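Local coordinates for mitogen activated protein kinase, putative (Leishmania donovani, PDB 4QNY), which probably transfers the gamma-phosphate of ATP to serine or threonine residues of its substrates, as a mitogen-activated protein kinase, at residues Pro224-Lys229 with Asp236-Val241. Sequence-based numbering, arbitrary orientation.
Sequences PLFQGK and DKIVDV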
loop_
_atom_site.group_PDB
_atom_site.type_symbol
_atom_site.label_atom_id
_atom_site.label_comp_id
_atom_site.label_asym_id
_atom_site.label_seq_id
_atom_site.Cartn_x
_atom_site.Cartn_y
_atom_site.Cartn_z
ATOM N N PRO A 224 -12.875 -2.342 8.952
ATOM C CA PRO A 224 -12.041 -3.430 8.422
ATOM C C PRO A 224 -12.638 -4.819 8.658
ATOM O O PRO A 224 -12.937 -5.188 9.794
ATOM C CB PRO A 224 -10.732 -3.258 9.189
ATOM C CG PRO A 224 -10.634 -1.786 9.382
ATOM C CD PRO A 224 -12.050 -1.289 9.579
ATOM N N LEU A 225 -12.810 -5.568 7.573
ATOM C CA LEU A 225 -13.538 -6.832 7.604
ATOM C C LEU A 225 -12.821 -7.922 8.395
ATOM O O LEU A 225 -13.459 -8.714 9.087
ATOM C CB LEU A 225 -13.792 -7.323 6.176
ATOM C CG LEU A 225 -14.368 -6.312 5.182
ATOM C CD1 LEU A 225 -14.538 -6.949 3.811
ATOM C CD2 LEU A 225 -15.688 -5.748 5.681
ATOM N N PHE A 226 -11.496 -7.962 8.290
ATOM C CA PHE A 226 -10.721 -9.040 8.896
ATOM C C PHE A 226 -9.741 -8.517 9.941
ATOM O O PHE A 226 -8.557 -8.338 9.656
ATOM C CB PHE A 226 -9.970 -9.818 7.814
ATOM C CG PHE A 226 -10.763 -10.020 6.553
ATOM C CD1 PHE A 226 -11.881 -10.839 6.545
ATOM C CD2 PHE A 226 -10.389 -9.393 5.376
ATOM C CE1 PHE A 226 -12.613 -11.027 5.386
ATOM C CE2 PHE A 226 -11.117 -9.576 4.214
ATOM C CZ PHE A 226 -12.229 -10.394 4.219
ATOM N N GLN A 227 -10.237 -8.288 11.153
ATOM C CA GLN A 227 -9.425 -7.706 12.217
ATOM C C GLN A 227 -8.798 -8.764 13.124
ATOM O O GLN A 227 -9.249 -8.975 14.249
ATOM C CB GLN A 227 -10.266 -6.740 13.054
ATOM C CG GLN A 227 -10.786 -5.542 12.276
ATOM C CD GLN A 227 -11.632 -4.617 13.129
ATOM O OE1 GLN A 227 -11.653 -4.731 14.354
ATOM N NE2 GLN A 227 -12.334 -3.693 12.483
ATOM N N GLY A 228 -7.751 -9.418 12.633
ATOM C CA GLY A 228 -7.042 -10.410 13.419
ATOM C C GLY A 228 -6.050 -9.782 14.380
ATOM O O GLY A 228 -5.494 -8.719 14.104
ATOM N N LYS A 229 -5.834 -10.441 15.515
ATOM C CA LYS A 229 -4.873 -9.970 16.508
ATOM C C LYS A 229 -3.530 -10.670 16.332
ATOM O O LYS A 229 -2.495 -10.172 16.772
ATOM C CB LYS A 229 -5.406 -10.194 17.924
ATOM C CG LYS A 229 -6.372 -9.120 18.395
ATOM C CD LYS A 229 -7.587 -9.721 19.081
ATOM C CE LYS A 229 -8.410 -8.650 19.778
ATOM N NZ LYS A 229 -9.653 -9.205 20.380
ATOM N N ASP A 236 -8.753 -17.025 11.039
ATOM C CA ASP A 236 -10.082 -17.257 11.593
ATOM C C ASP A 236 -11.050 -16.156 11.174
ATOM O O ASP A 236 -12.184 -16.433 10.789
ATOM C CB ASP A 236 -10.021 -17.354 13.120
ATOM C CG ASP A 236 -9.384 -18.645 13.599
ATOM O OD1 ASP A 236 -9.552 -19.682 12.922
ATOM O OD2 ASP A 236 -8.718 -18.625 14.655
ATOM N N LYS A 237 -10.590 -14.909 11.244
ATOM C CA LYS A 237 -11.415 -13.759 10.888
ATOM C C LYS A 237 -11.776 -13.758 9.406
ATOM O O LYS A 237 -12.879 -13.366 9.028
ATOM C CB LYS A 237 -10.701 -12.455 11.251
ATOM C CG LYS A 237 -10.628 -12.182 12.743
ATOM C CD LYS A 237 -12.007 -11.902 13.315
ATOM C CE LYS A 237 -11.960 -11.762 14.828
ATOM N NZ LYS A 237 -10.992 -10.717 15.263
ATOM N N ILE A 238 -10.837 -14.196 8.572
ATOM C CA ILE A 238 -11.070 -14.271 7.135
ATOM C C ILE A 238 -12.078 -15.368 6.801
ATOM O O ILE A 238 -13.041 -15.136 6.069
ATOM C CB ILE A 238 -9.758 -14.526 6.366
ATOM C CG1 ILE A 238 -8.829 -13.315 6.486
ATOM C CG2 ILE A 238 -10.041 -14.825 4.901
ATOM C CD1 ILE A 238 -7.490 -13.500 5.808
ATOM N N VAL A 239 -11.856 -16.557 7.351
ATOM C CA VAL A 239 -12.720 -17.703 7.088
ATOM C C VAL A 239 -14.125 -17.494 7.652
ATOM O O VAL A 239 -15.113 -17.890 7.033
ATOM C CB VAL A 239 -12.113 -19.000 7.667
ATOM C CG1 VAL A 239 -13.083 -20.164 7.531
ATOM C CG2 VAL A 239 -10.800 -19.320 6.969
ATOM N N ASP A 240 -14.212 -16.856 8.818
ATOM C CA ASP A 240 -15.505 -16.569 9.440
ATOM C C ASP A 240 -16.412 -15.759 8.520
ATOM O O ASP A 240 -17.636 -15.878 8.580
ATOM C CB ASP A 240 -15.316 -15.818 10.761
ATOM C CG ASP A 240 -14.937 -16.736 11.907
ATOM O OD1 ASP A 240 -15.147 -17.961 11.785
ATOM O OD2 ASP A 240 -14.433 -16.230 12.932
ATOM N N VAL A 241 -15.806 -14.941 7.665
ATOM C CA VAL A 241 -16.565 -14.095 6.755
ATOM C C VAL A 241 -16.793 -14.760 5.398
ATOM O O VAL A 241 -17.931 -15.009 5.011
ATOM C CB VAL A 241 -15.868 -12.738 6.540
ATOM C CG1 VAL A 241 -16.657 -11.887 5.558
ATOM C CG2 VAL A 241 -15.706 -12.011 7.867
#
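The backbone carbonyl O of Q227 takes a hydrogen bond from K237 NZ at 2.7 Å. The ammonium group stands above the carbonyl plane, about 45° out of it, with a C=O...N angle of 134°. It gets there because the lysine chain is folded: bends at chi2 and chi4 wrap it over the Q227 peptide, with K237 CG 3.8 Å from the same oxygen. K229 NZ lies 5.5 Å from K237 NZ, not in contact, and would probably repel it weakly.

All this belongs to the C-terminal lobe of the protein kinase fold, well away from the nucleotide and magnesium ion: the loop that follows helix 206-219 packs against helix 231-242, which it leads into.

Next to the lysine, F226 lays its ring against the helix, along K237, I238 and V241. F226 CG lies anti to the carbonyl carbon, beside the backbone N (chi1 -39°), and the side chains of F226 and I238 cross at about a right angle. I238 CG1 makes an off-centre CH-pi contact, 4.2 Å from the ring centroid. At the ring edge, F226 CE1 meets V241 CB at 3.9 Å, and the K237 carbonyl O also lies near the ring plane. L225 CB covers one face, 3.8 Å above the centre. W210 and C214 of helix 206-219 also pack on F226, whose carbonyl O accepts a hydrogen bond from Q234 NE2. The Q227 side chain leaves its backbone away from the helix, and its NE2 makes a weak hydrogen bond to P224 O.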